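Local coordinates for nitrogenase molybdenum-iron protein alpha chain (Clostridium pasteurianum, PDB 4WES), which carries the iron-molybdenum cofactor and, with the beta chain, the [8Fe-7S] cluster of nitrogenase, the enzyme that reduces dinitrogen to ammonium at the expense of ATP, at residues Met194-Gly199 with Met272-Tyr277; Ser209-Glu215 with Ala255-Gln261; Val293-Arg297 with Thr312-Ile316; Asp298-Cys302 with Leu417-Pro423. One frame throughout, in Å; residues are numbered along the deposited sequence.

Overall arrangement
The four contacts illustrate how chemistry follows depth in an alpha/beta fold. Contact 2 is the core, two neighbouring strands of a parallel sheet joined mainly by backbone hydrogen bonds. Contact 1, also buried, relies on methionine packing and a bound water; its helix 263-277 follows strand 257-260, and M273 touches N211 and N258 of contact 2. Contacts 3 and 4 are only partly buried and share helix 289-303, whose M299 and C302 pack on the strands of contact 2. A salt bridge edges contact 3, whereas contact 4 joins the helix to a chain turn by small apolar contacts and a water. Contacts 2 and 4 have centres about 15 Å apart.

Contact 1: Met194-Gly199 with Met272-Tyr277; sequences MTDIIG and MMETKY
M194 lays its thioether over the last turns of helix 263-277, a knob held among M272, M273, K276 and Y277. Its CG stands anti to the backbone N (chi1 -176°) and the chain then bends at chi2, which carries M194 SD to 3.7 Å from M272 CB and M194 CE to 3.6 Å from M272 O. M194 and M272 run antiparallel to one another, the CE of M272 returning to the CB of M194. The methyl CE of M194 also reaches Y277 CE2, 3.9 Å away, and I198 CG2 approaches the same ring carbon. Next to it, I198 CD1 meets M273 SD at 4.1 Å.

The Y277 ring carries K276 CG over the centre of one face, and Y277 OH comes to 3.5 Å from G199 CA. One water gathers the polar atoms: it donates to M194 O (2.7 Å), accepts from K276 NZ and is hydrogen-bonded to Y277 OH. The end of helix 182-196 is thus joined to the end of helix 263-277 without a direct hydrogen bond between the two segments: thioethers and isoleucine methyls make the apolar contact, and the water links a helix-end carbonyl to a lysine and a phenol.

Contact 2: Ser209-Glu215 with Ala255-Gln261; sequences SINVLGE and ADLNLVQ
Matching first torsions, chi1 -63° in N211 and -83° in N258, set both CG atoms anti to their carbonyl carbons and lay the two amides alongside each other with their ends in the same direction. N211 ND2 then donates to N258 OD1 at 2.9 Å, with the donor in the carbonyl plane of N258 and the two amide planes 31° apart. The N211 amide has further anchors, ND2 to A252 O and OD1 to N237 ND2, so its rotation is fixed by three bonds. L213 CD1 lies across the N258 amide, 3.5 Å from N258 CG.

Beneath this pair runs a parallel ladder, well formed from N211 onward, between neighbouring strands of a four-stranded parallel sheet, in which helix 221-232 leads from 209-215 to the edge strand 235-239. N211 bonds through both its backbone polar atoms, N to L257 O and O to L259 N, the latter at 2.9 Å. L213 does likewise, its N meeting L259 O at 2.7 Å and its O receiving Q261 N. At the start of the ladder, D256 N reaches S209 O at 2.8 Å.

On the face opposite the asparagines, I210 CD1 packs on L259 CD1 at 3.8 Å, and M299 of helix 289-303 covers both. At G214 the chain turns a corner, and this residue is backbone-bonded to C262, a ligand of the iron-molybdenum cofactor.

Contact 3: Val293-Arg297 with Thr312-Ile316; sequences VETLR and TEEVI
Helix segments 293-297 and 312-316 run antiparallel, their axes 163° apart in direction and 10.6 Å apart at closest approach. I316 meets the other helix with both branches: its CG2 methyl touches V293 CG2 in one of the two V293 conformers, and the CG1-CD1 arm passes L296, with I316 CG1 3.9 Å from L296 CD1, and comes up to R297 NE. L296 and I316 overlap head to tail.

Along the exposed edge, R297 grips E313 side-on. R297 NE donates to E313 OE1 and R297 NH2 to E313 OE2, both at 2.9 Å, each oxygen offering its syn lone pair. The carboxylate is only 20° from the guanidinium plane, the two bonds keeping the groups nearly coplanar. An extended arginine chain and a glutamate bent at chi2 (-62°) bring the two ends together.

Towards the buried side, T312 CG2 rests against L296 CB, and a water donates to both L296 O and T312 OG1, the latter being also hydrogen-bonded to L308 O. L296 and T312 further pack on I232 of helix 221-232. With helix 306-334 starting just after helix 289-303 ends, the pair is a helical hairpin, apolar between the helices and ionic along its solvent edge.

Contact 4: Asp298-Cys302 with Leu417-Pro423; sequences DMAKC and LKKAGVP
L417, in the last turn of helix 411-419, opens the contact by resting its CD2 3.5 Å from K301 O and 4.0 Å from K301 CB, while CD1 approaches C302 CA. The helix then ends in a Schellman motif: G421, with positive phi, donates its N to K418 O, and V422 N returns to L417 O. The carbonyl of G421 turns to a water that donates to it and, at 2.7 Å, to D298 OD1, giving the buried aspartate a water-borne link to the chain turn.

V422 follows and divides its two methyls. V422 CG1, anti to the backbone N (chi1 177°), packs on C302 SG at 3.7 Å. V422 CG2 lies 3.9 Å from K301 CD, beside the aliphatic part of an extended lysine, and also 4.0 Å from D298 OD1. P423 completes the run by presenting its ring CD to D298 OD2 at 3.2 Å, a close contact of carbon with carboxylate oxygen.

The end of helix 411-419 and the turn after it thus lie against helix 289-303. Beyond them, V422 and C302 both touch I282 of strand 281-283, P423 is backbone-bonded to K283 of that strand, and C302 also touches L257 of the neighbouring strand 257-260.

Contact 1: Met194-Gly199 with Met272-Tyr277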
loop_
_atom_site.group_PDB
_atom_site.type_symbol
_atom_site.label_atom_id
_atom_site.label_comp_id
_atom_site.label_asym_id
_atom_site.label_seq_id
_atom_site.Cartn_x
_atom_site.Cartn_y
_atom_site.Cartn_z
ATOM N N MET A 194 -18.819 -7.365 43.807
ATOM C CA MET A 194 -18.585 -7.650 45.222
ATOM C C MET A 194 -19.450 -8.777 45.740
ATOM O O MET A 194 -18.946 -9.684 46.399
ATOM C CB MET A 194 -18.793 -6.397 46.058
ATOM C CG MET A 194 -18.461 -6.596 47.530
ATOM S SD MET A 194 -16.681 -6.784 47.789
ATOM C CE MET A 194 -16.711 -7.571 49.399
ATOM N N THR A 195 -20.752 -8.691 45.519
ATOM C CA THR A 195 -21.645 -9.653 46.145
ATOM C C THR A 195 -21.763 -10.945 45.385
ATOM O O THR A 195 -21.997 -11.990 45.994
ATOM C CB THR A 195 -23.022 -9.059 46.396
ATOM O OG1 THR A 195 -23.612 -8.677 45.174
ATOM C CG2 THR A 195 -22.951 -7.830 47.307
ATOM N N ASP A 196 -21.623 -10.895 44.061
ATOM C CA ASP A 196 -21.972 -12.070 43.252
ATOM C C ASP A 196 -20.770 -12.788 42.652
ATOM O O ASP A 196 -20.935 -13.887 42.103
ATOM C CB ASP A 196 -22.967 -11.672 42.139
ATOM C CG ASP A 196 -24.257 -11.094 42.672
ATOM O OD1 ASP A 196 -24.471 -11.093 43.892
ATOM O OD2 ASP A 196 -25.046 -10.592 41.858
ATOM N N ILE A 197 -19.592 -12.174 42.750
ATOM C CA ILE A 197 -18.379 -12.763 42.182
ATOM C C ILE A 197 -17.300 -12.989 43.257
ATOM O O ILE A 197 -16.850 -14.102 43.488
ATOM C CB ILE A 197 -17.835 -11.984 40.935
ATOM C CG1 ILE A 197 -18.949 -11.772 39.919
ATOM C CG2 ILE A 197 -16.644 -12.729 40.358
ATOM C CD1 ILE A 197 -18.524 -10.976 38.707
ATOM N N ILE A 198 -16.846 -11.899 43.876
ATOM C CA ILE A 198 -15.760 -11.978 44.852
ATOM C C ILE A 198 -16.149 -12.902 46.007
ATOM O O ILE A 198 -17.229 -12.764 46.606
ATOM C CB ILE A 198 -15.387 -10.569 45.387
ATOM C CG1 ILE A 198 -14.773 -9.748 44.251
ATOM C CG2 ILE A 198 -14.449 -10.671 46.585
ATOM C CD1 ILE A 198 -14.416 -8.319 44.624
ATOM N N GLY A 199 -15.243 -13.829 46.340
ATOM C CA GLY A 199 -15.429 -14.757 47.456
ATOM C C GLY A 199 -16.217 -15.995 47.108
ATOM O O GLY A 199 -16.455 -16.814 47.970
ATOM N N MET A 272 -15.369 -2.418 50.742
ATOM C CA MET A 272 -16.195 -3.574 51.095
ATOM C C MET A 272 -15.365 -4.800 51.421
ATOM O O MET A 272 -15.744 -5.586 52.286
ATOM C CB MET A 272 -17.243 -3.870 50.021
ATOM C CG MET A 272 -18.295 -2.785 49.949
ATOM S SD MET A 272 -19.672 -3.104 48.833
ATOM C CE MET A 272 -18.906 -2.777 47.251
ATOM N N MET A 273 -14.240 -4.995 50.734
ATOM C CA MET A 273 -13.363 -6.115 51.054
ATOM C C MET A 273 -12.744 -5.946 52.439
ATOM O O MET A 273 -12.534 -6.926 53.160
ATOM C CB MET A 273 -12.304 -6.320 49.986
ATOM C CG MET A 273 -12.863 -6.846 48.691
ATOM S SD MET A 273 -11.609 -7.232 47.453
ATOM C CE MET A 273 -10.960 -8.760 48.113
ATOM N N GLU A 274 -12.393 -4.713 52.806
ATOM C CA GLU A 274 -11.903 -4.468 54.144
ATOM C C GLU A 274 -12.987 -4.791 55.182
ATOM O O GLU A 274 -12.717 -5.457 56.183
ATOM C CB GLU A 274 -11.400 -3.034 54.327
ATOM C CG GLU A 274 -10.765 -2.802 55.692
ATOM C CD GLU A 274 -10.058 -1.489 55.864
ATOM O OE1 GLU A 274 -9.938 -0.721 54.897
ATOM O OE2 GLU A 274 -9.672 -1.215 57.005
ATOM N N THR A 275 -14.228 -4.331 54.957
ATOM C CA THR A 275 -15.287 -4.572 55.919
ATOM C C THR A 275 -15.615 -6.068 56.042
ATOM O O THR A 275 -15.794 -6.598 57.153
ATOM C CB THR A 275 -16.535 -3.809 55.491
ATOM O OG1 THR A 275 -16.211 -2.415 55.455
ATOM C CG2 THR A 275 -17.690 -4.098 56.399
ATOM N N LYS A 276 -15.753 -6.743 54.900
ATOM C CA LYS A 276 -16.264 -8.109 54.886
ATOM C C LYS A 276 -15.191 -9.141 55.239
ATOM O O LYS A 276 -15.480 -10.105 55.946
ATOM C CB LYS A 276 -16.886 -8.433 53.534
ATOM C CG LYS A 276 -17.500 -9.824 53.455
ATOM C CD LYS A 276 -18.335 -10.007 52.185
ATOM C CE LYS A 276 -18.885 -11.417 52.081
ATOM N NZ LYS A 276 -19.827 -11.576 50.950
ATOM N N TYR A 277 -13.978 -8.945 54.733
ATOM C CA TYR A 277 -12.894 -9.932 54.868
ATOM C C TYR A 277 -11.763 -9.515 55.828
ATOM O O TYR A 277 -10.971 -10.363 56.226
ATOM C CB TYR A 277 -12.311 -10.272 53.484
ATOM C CG TYR A 277 -13.307 -10.874 52.558
ATOM C CD1 TYR A 277 -13.838 -12.152 52.791
ATOM C CD2 TYR A 277 -13.774 -10.184 51.442
ATOM C CE1 TYR A 277 -14.792 -12.710 51.956
ATOM C CE2 TYR A 277 -14.700 -10.744 50.619
ATOM C CZ TYR A 277 -15.213 -12.001 50.855
ATOM O OH TYR A 277 -16.149 -12.528 50.007
HETATM O O HOH W 1 -18.126 -10.780 48.763
HETATM O O HOH W 2 -17.409 -14.804 50.650
#

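Contact 2: Ser209-Glu215 with Ala255-Gln261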
loop_
_atom_site.group_PDB
_atom_site.type_symbol
_atom_site.label_atom_id
_atom_site.label_comp_id
_atom_site.label_asym_id
_atom_site.label_seq_id
_atom_site.Cartn_x
_atom_site.Cartn_y
_atom_site.Cartn_z
ATOM N N SER A 209 0.469 -12.622 49.166
ATOM C CA SER A 209 -0.551 -12.390 48.152
ATOM C C SER A 209 -1.106 -10.973 48.210
ATOM O O SER A 209 -1.520 -10.486 49.263
ATOM C CB SER A 209 -1.691 -13.401 48.283
ATOM O OG SER A 209 -1.354 -14.687 47.772
ATOM N N ILE A 210 -1.095 -10.333 47.047
ATOM C CA ILE A 210 -1.642 -8.993 46.879
ATOM C C ILE A 210 -2.620 -9.026 45.699
ATOM O O ILE A 210 -2.528 -9.857 44.814
ATOM C CB ILE A 210 -0.518 -7.963 46.625
ATOM C CG1 ILE A 210 0.206 -8.212 45.313
ATOM C CG2 ILE A 210 0.427 -7.968 47.803
ATOM C CD1 ILE A 210 -0.434 -7.474 44.130
ATOM N N ASN A 211 -3.532 -8.050 45.686
ATOM C CA ASN A 211 -4.323 -7.754 44.493
ATOM C C ASN A 211 -3.995 -6.345 44.023
ATOM O O ASN A 211 -3.728 -5.478 44.838
ATOM C CB ASN A 211 -5.810 -7.753 44.760
ATOM C CG ASN A 211 -6.367 -9.088 45.213
ATOM O OD1 ASN A 211 -5.938 -10.163 44.767
ATOM N ND2 ASN A 211 -7.318 -9.010 46.160
ATOM N N VAL A 212 -4.041 -6.132 42.701
ATOM C CA VAL A 212 -4.038 -4.788 42.161
ATOM C C VAL A 212 -5.455 -4.429 41.753
ATOM O O VAL A 212 -6.028 -5.037 40.855
ATOM C CB VAL A 212 -3.068 -4.595 41.001
ATOM C CG1 VAL A 212 -2.999 -3.113 40.604
ATOM C CG2 VAL A 212 -1.683 -5.111 41.340
ATOM N N LEU A 213 -6.048 -3.499 42.482
ATOM C CA LEU A 213 -7.428 -3.085 42.258
ATOM C C LEU A 213 -7.493 -1.823 41.387
ATOM O O LEU A 213 -6.740 -0.862 41.624
ATOM C CB LEU A 213 -8.132 -2.788 43.574
ATOM C CG LEU A 213 -8.285 -3.924 44.596
ATOM C CD1 LEU A 213 -9.171 -3.459 45.735
ATOM C CD2 LEU A 213 -8.800 -5.196 43.958
ATOM N N GLY A 214 -8.437 -1.794 40.450
ATOM C CA GLY A 214 -8.613 -0.612 39.614
ATOM C C GLY A 214 -7.445 -0.427 38.670
ATOM O O GLY A 214 -6.866 0.667 38.543
ATOM N N GLU A 215 -7.109 -1.502 37.990
ATOM C CA GLU A 215 -6.043 -1.532 37.011
ATOM C C GLU A 215 -6.509 -2.409 35.860
ATOM O O GLU A 215 -6.902 -3.566 36.087
ATOM C CB GLU A 215 -4.758 -2.072 37.617
ATOM C CG GLU A 215 -3.705 -2.412 36.602
ATOM C CD GLU A 215 -3.368 -1.288 35.647
ATOM O OE1 GLU A 215 -3.178 -1.575 34.442
ATOM O OE2 GLU A 215 -3.286 -0.121 36.113
ATOM N N ALA A 255 -6.116 -12.759 49.438
ATOM C CA ALA A 255 -4.999 -11.832 49.443
ATOM C C ALA A 255 -4.850 -11.238 50.814
ATOM O O ALA A 255 -5.808 -11.163 51.574
ATOM C CB ALA A 255 -5.171 -10.710 48.421
ATOM N N ASP A 256 -3.643 -10.768 51.111
ATOM C CA ASP A 256 -3.396 -10.019 52.337
ATOM C C ASP A 256 -3.375 -8.509 52.201
ATOM O O ASP A 256 -3.505 -7.826 53.205
ATOM C CB ASP A 256 -2.080 -10.470 52.962
ATOM C CG ASP A 256 -2.226 -11.788 53.665
ATOM O OD1 ASP A 256 -3.363 -12.140 54.056
ATOM O OD2 ASP A 256 -1.250 -12.497 53.798
ATOM N N LEU A 257 -3.228 -7.994 50.968
ATOM C CA LEU A 257 -3.189 -6.555 50.798
ATOM C C LEU A 257 -3.737 -6.196 49.439
ATOM O O LEU A 257 -3.306 -6.757 48.425
ATOM C CB LEU A 257 -1.738 -6.034 50.938
ATOM C CG LEU A 257 -1.541 -4.505 50.882
ATOM C CD1 LEU A 257 -2.209 -3.807 52.062
ATOM C CD2 LEU A 257 -0.049 -4.229 50.847
ATOM N N ASN A 258 -4.679 -5.243 49.432
ATOM C CA ASN A 258 -5.195 -4.666 48.192
ATOM C C ASN A 258 -4.444 -3.371 47.865
ATOM O O ASN A 258 -4.230 -2.523 48.744
ATOM C CB ASN A 258 -6.687 -4.346 48.341
ATOM C CG ASN A 258 -7.578 -5.544 48.112
ATOM O OD1 ASN A 258 -7.294 -6.353 47.240
ATOM N ND2 ASN A 258 -8.725 -5.573 48.796
ATOM N N LEU A 259 -4.054 -3.239 46.604
ATOM C CA LEU A 259 -3.365 -2.050 46.108
ATOM C C LEU A 259 -4.360 -1.299 45.210
ATOM O O LEU A 259 -4.772 -1.833 44.201
ATOM C CB LEU A 259 -2.138 -2.434 45.317
ATOM C CG LEU A 259 -1.184 -3.458 45.926
ATOM C CD1 LEU A 259 -0.032 -3.754 44.981
ATOM C CD2 LEU A 259 -0.681 -3.064 47.283
ATOM N N VAL A 260 -4.663 -0.056 45.508
ATOM C CA VAL A 260 -5.658 0.693 44.749
ATOM C C VAL A 260 -4.966 1.676 43.813
ATOM O O VAL A 260 -4.424 2.693 44.258
ATOM C CB VAL A 260 -6.642 1.396 45.699
ATOM C CG1 VAL A 260 -7.566 2.340 44.955
ATOM C CG2 VAL A 260 -7.460 0.372 46.482
ATOM N N GLN A 261 -4.971 1.360 42.521
ATOM C CA GLN A 261 -4.373 2.223 41.503
ATOM C C GLN A 261 -5.379 3.321 41.101
ATOM O O GLN A 261 -5.138 4.479 41.371
ATOM C CB GLN A 261 -3.903 1.397 40.290
ATOM C CG GLN A 261 -3.299 2.216 39.143
ATOM C CD GLN A 261 -2.035 2.915 39.527
ATOM O OE1 GLN A 261 -1.150 2.305 40.138
ATOM N NE2 GLN A 261 -1.911 4.179 39.133
HETATM O O HOH W 3 -0.869 -13.933 51.496
#

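Contact 3: Val293-Arg297 with Thr312-Ile316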
loop_
_atom_site.group_PDB
_atom_site.type_symbol
_atom_site.label_atom_id
_atom_site.label_comp_id
_atom_site.label_asym_id
_atom_site.label_seq_id
_atom_site.Cartn_x
_atom_site.Cartn_y
_atom_site.Cartn_z
ATOM N N VAL A 293 8.461 3.595 43.135
ATOM C CA VAL A 293 9.395 3.386 44.245
ATOM C C VAL A 293 8.679 3.520 45.591
ATOM O O VAL A 293 8.832 2.711 46.505
ATOM C CB VAL A 293 10.577 4.360 44.151
ATOM C CG1 VAL A 293 11.414 4.348 45.424
ATOM C CG2 VAL A 293 11.447 3.996 42.981
ATOM N N GLU A 294 7.888 4.587 45.708
ATOM C CA GLU A 294 7.124 4.835 46.949
ATOM C C GLU A 294 6.140 3.683 47.193
ATOM O O GLU A 294 6.013 3.207 48.328
ATOM C CB GLU A 294 6.377 6.170 46.881
ATOM C CG GLU A 294 5.481 6.446 48.062
ATOM C CD GLU A 294 4.878 7.843 48.024
ATOM O OE1 GLU A 294 4.398 8.272 46.955
ATOM O OE2 GLU A 294 4.898 8.506 49.079
ATOM N N THR A 295 5.454 3.248 46.137
ATOM C CA THR A 295 4.497 2.150 46.253
ATOM C C THR A 295 5.200 0.889 46.776
ATOM O O THR A 295 4.723 0.236 47.713
ATOM C CB THR A 295 3.876 1.854 44.883
ATOM O OG1 THR A 295 3.107 2.975 44.433
ATOM C CG2 THR A 295 2.984 0.620 44.958
ATOM N N LEU A 296 6.299 0.512 46.152
ATOM C CA LEU A 296 6.997 -0.709 46.526
ATOM C C LEU A 296 7.497 -0.610 47.958
ATOM O O LEU A 296 7.480 -1.582 48.715
ATOM C CB LEU A 296 8.148 -0.988 45.564
ATOM C CG LEU A 296 7.743 -1.308 44.125
ATOM C CD1 LEU A 296 9.000 -1.427 43.265
ATOM C CD2 LEU A 296 6.936 -2.592 44.061
ATOM N N ARG A 297 7.995 0.555 48.355
ATOM C CA ARG A 297 8.462 0.742 49.719
ATOM C C ARG A 297 7.308 0.708 50.732
ATOM O O ARG A 297 7.450 0.147 51.819
ATOM C CB ARG A 297 9.302 2.012 49.831
ATOM C CG ARG A 297 10.661 1.849 49.152
ATOM C CD ARG A 297 11.439 3.131 49.066
ATOM N NE ARG A 297 12.752 2.830 48.554
ATOM C CZ ARG A 297 13.602 3.739 48.092
ATOM N NH1 ARG A 297 13.238 5.012 48.013
ATOM N NH2 ARG A 297 14.793 3.361 47.685
ATOM N N THR A 312 13.143 -5.860 47.559
ATOM C CA THR A 312 12.510 -4.614 47.093
ATOM C C THR A 312 13.597 -3.623 46.673
ATOM O O THR A 312 13.578 -3.065 45.568
ATOM C CB THR A 312 11.566 -3.987 48.156
ATOM O OG1 THR A 312 10.443 -4.839 48.355
ATOM C CG2 THR A 312 11.036 -2.640 47.741
ATOM N N GLU A 313 14.565 -3.426 47.548
ATOM C CA GLU A 313 15.628 -2.461 47.260
ATOM C C GLU A 313 16.551 -2.946 46.144
ATOM O O GLU A 313 17.004 -2.147 45.322
ATOM C CB GLU A 313 16.386 -2.063 48.529
ATOM C CG GLU A 313 15.491 -1.345 49.523
ATOM C CD GLU A 313 14.927 -0.050 48.978
ATOM O OE1 GLU A 313 13.766 0.259 49.269
ATOM O OE2 GLU A 313 15.637 0.677 48.255
ATOM N N GLU A 314 16.842 -4.246 46.094
ATOM C CA GLU A 314 17.658 -4.770 44.993
ATOM C C GLU A 314 16.970 -4.536 43.652
ATOM O O GLU A 314 17.621 -4.128 42.681
ATOM C CB GLU A 314 17.921 -6.268 45.147
ATOM C CG GLU A 314 18.845 -6.580 46.297
ATOM C CD GLU A 314 18.970 -8.058 46.594
ATOM O OE1 GLU A 314 18.219 -8.891 46.017
ATOM O OE2 GLU A 314 19.853 -8.364 47.423
ATOM N N VAL A 315 15.676 -4.850 43.574
ATOM C CA VAL A 315 14.958 -4.708 42.319
ATOM C C VAL A 315 14.821 -3.244 41.900
ATOM O O VAL A 315 15.036 -2.914 40.739
ATOM C CB VAL A 315 13.596 -5.426 42.392
ATOM C CG1 VAL A 315 12.730 -5.105 41.190
ATOM C CG2 VAL A 315 13.811 -6.943 42.511
ATOM N N ILE A 316 14.503 -2.376 42.852
ATOM C CA ILE A 316 14.445 -0.926 42.562
ATOM C C ILE A 316 15.784 -0.477 41.967
ATOM O O ILE A 316 15.817 0.191 40.922
ATOM C CB ILE A 316 14.086 -0.105 43.818
ATOM C CG1 ILE A 316 12.612 -0.302 44.184
ATOM C CG2 ILE A 316 14.385 1.372 43.598
ATOM C CD1 ILE A 316 12.262 0.227 45.537
HETATM O O HOH W 4 7.839 -4.192 47.835
#

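Contact 4: Asp298-Cys302 with Leu417-Pro423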
loop_
_atom_site.group_PDB
_atom_site.type_symbol
_atom_site.label_atom_id
_atom_site.label_comp_id
_atom_site.label_asym_id
_atom_site.label_seq_id
_atom_site.Cartn_x
_atom_site.Cartn_y
_atom_site.Cartn_z
ATOM N N ASP A 298 6.150 1.227 50.353
ATOM C CA ASP A 298 4.980 1.142 51.240
ATOM C C ASP A 298 4.539 -0.311 51.424
ATOM O O ASP A 298 4.166 -0.735 52.525
ATOM C CB ASP A 298 3.816 1.939 50.654
ATOM C CG ASP A 298 3.958 3.453 50.800
ATOM O OD1 ASP A 298 4.746 3.919 51.638
ATOM O OD2 ASP A 298 3.180 4.155 50.136
ATOM N N MET A 299 4.546 -1.054 50.321
ATOM C CA MET A 299 4.153 -2.462 50.364
ATOM C C MET A 299 5.108 -3.221 51.283
ATOM O O MET A 299 4.683 -4.021 52.132
ATOM C CB MET A 299 4.211 -3.085 48.978
ATOM C CG MET A 299 3.156 -2.575 48.042
ATOM S SD MET A 299 3.372 -3.247 46.386
ATOM C CE MET A 299 2.937 -4.953 46.708
ATOM N N ALA A 300 6.413 -2.971 51.169
ATOM C CA ALA A 300 7.394 -3.669 51.988
ATOM C C ALA A 300 7.196 -3.324 53.466
ATOM O O ALA A 300 7.324 -4.181 54.334
ATOM C CB ALA A 300 8.803 -3.322 51.549
ATOM N N LYS A 301 6.847 -2.081 53.767
ATOM C CA LYS A 301 6.560 -1.702 55.139
ATOM C C LYS A 301 5.367 -2.478 55.705
ATOM O O LYS A 301 5.380 -2.898 56.861
ATOM C CB LYS A 301 6.319 -0.204 55.258
ATOM C CG LYS A 301 7.588 0.629 55.128
ATOM C CD LYS A 301 7.331 2.116 54.989
ATOM C CE LYS A 301 8.630 2.833 54.678
ATOM N NZ LYS A 301 8.419 4.277 54.469
ATOM N N CYS A 302 4.338 -2.670 54.878
ATOM C CA CYS A 302 3.157 -3.408 55.333
ATOM C C CYS A 302 3.477 -4.858 55.645
ATOM O O CYS A 302 3.002 -5.386 56.654
ATOM C CB CYS A 302 2.030 -3.322 54.293
ATOM S SG CYS A 302 1.270 -1.704 54.100
ATOM N N LEU A 417 1.927 2.329 60.963
ATOM C CA LEU A 417 2.208 2.448 59.533
ATOM C C LEU A 417 1.636 3.760 58.976
ATOM O O LEU A 417 2.299 4.453 58.177
ATOM C CB LEU A 417 1.653 1.248 58.771
ATOM C CG LEU A 417 2.413 -0.075 58.977
ATOM C CD1 LEU A 417 1.562 -1.265 58.542
ATOM C CD2 LEU A 417 3.762 -0.084 58.278
ATOM N N LYS A 418 0.429 4.134 59.375
ATOM C CA LYS A 418 -0.125 5.432 58.902
ATOM C C LYS A 418 0.721 6.615 59.359
ATOM O O LYS A 418 0.986 7.540 58.587
ATOM C CB LYS A 418 -1.580 5.647 59.341
ATOM C CG LYS A 418 -2.571 4.677 58.709
ATOM C CD LYS A 418 -3.969 4.962 59.222
ATOM C CE LYS A 418 -4.975 3.938 58.776
ATOM N NZ LYS A 418 -6.317 4.230 59.360
ATOM N N LYS A 419 1.132 6.602 60.632
ATOM C CA LYS A 419 1.983 7.649 61.157
ATOM C C LYS A 419 3.295 7.726 60.384
ATOM O O LYS A 419 3.874 8.808 60.240
ATOM C CB LYS A 419 2.260 7.401 62.645
ATOM C CG LYS A 419 2.384 8.642 63.511
ATOM C CD LYS A 419 2.879 8.269 64.906
ATOM C CE LYS A 419 2.082 7.120 65.519
ATOM N NZ LYS A 419 2.864 6.366 66.540
ATOM N N ALA A 420 3.758 6.577 59.899
ATOM C CA ALA A 420 4.964 6.492 59.084
ATOM C C ALA A 420 4.747 6.855 57.601
ATOM O O ALA A 420 5.688 6.791 56.828
ATOM C CB ALA A 420 5.581 5.108 59.216
ATOM N N GLY A 421 3.525 7.223 57.213
ATOM C CA GLY A 421 3.247 7.717 55.863
ATOM C C GLY A 421 2.645 6.692 54.908
ATOM O O GLY A 421 2.454 6.997 53.725
ATOM N N VAL A 422 2.303 5.498 55.386
ATOM C CA VAL A 422 1.754 4.493 54.499
ATOM C C VAL A 422 0.263 4.789 54.331
ATOM O O VAL A 422 -0.438 4.970 55.336
ATOM C CB VAL A 422 1.973 3.091 55.096
ATOM C CG1 VAL A 422 1.338 2.026 54.222
ATOM C CG2 VAL A 422 3.458 2.806 55.283
ATOM N N PRO A 423 -0.230 4.850 53.077
ATOM C CA PRO A 423 -1.599 5.318 52.818
ATOM C C PRO A 423 -2.617 4.176 52.959
ATOM O O PRO A 423 -3.314 3.801 52.003
ATOM C CB PRO A 423 -1.518 5.841 51.393
ATOM C CG PRO A 423 -0.478 4.962 50.752
ATOM C CD PRO A 423 0.558 4.730 51.835
HETATM O O HOH W 5 4.962 6.505 52.280
#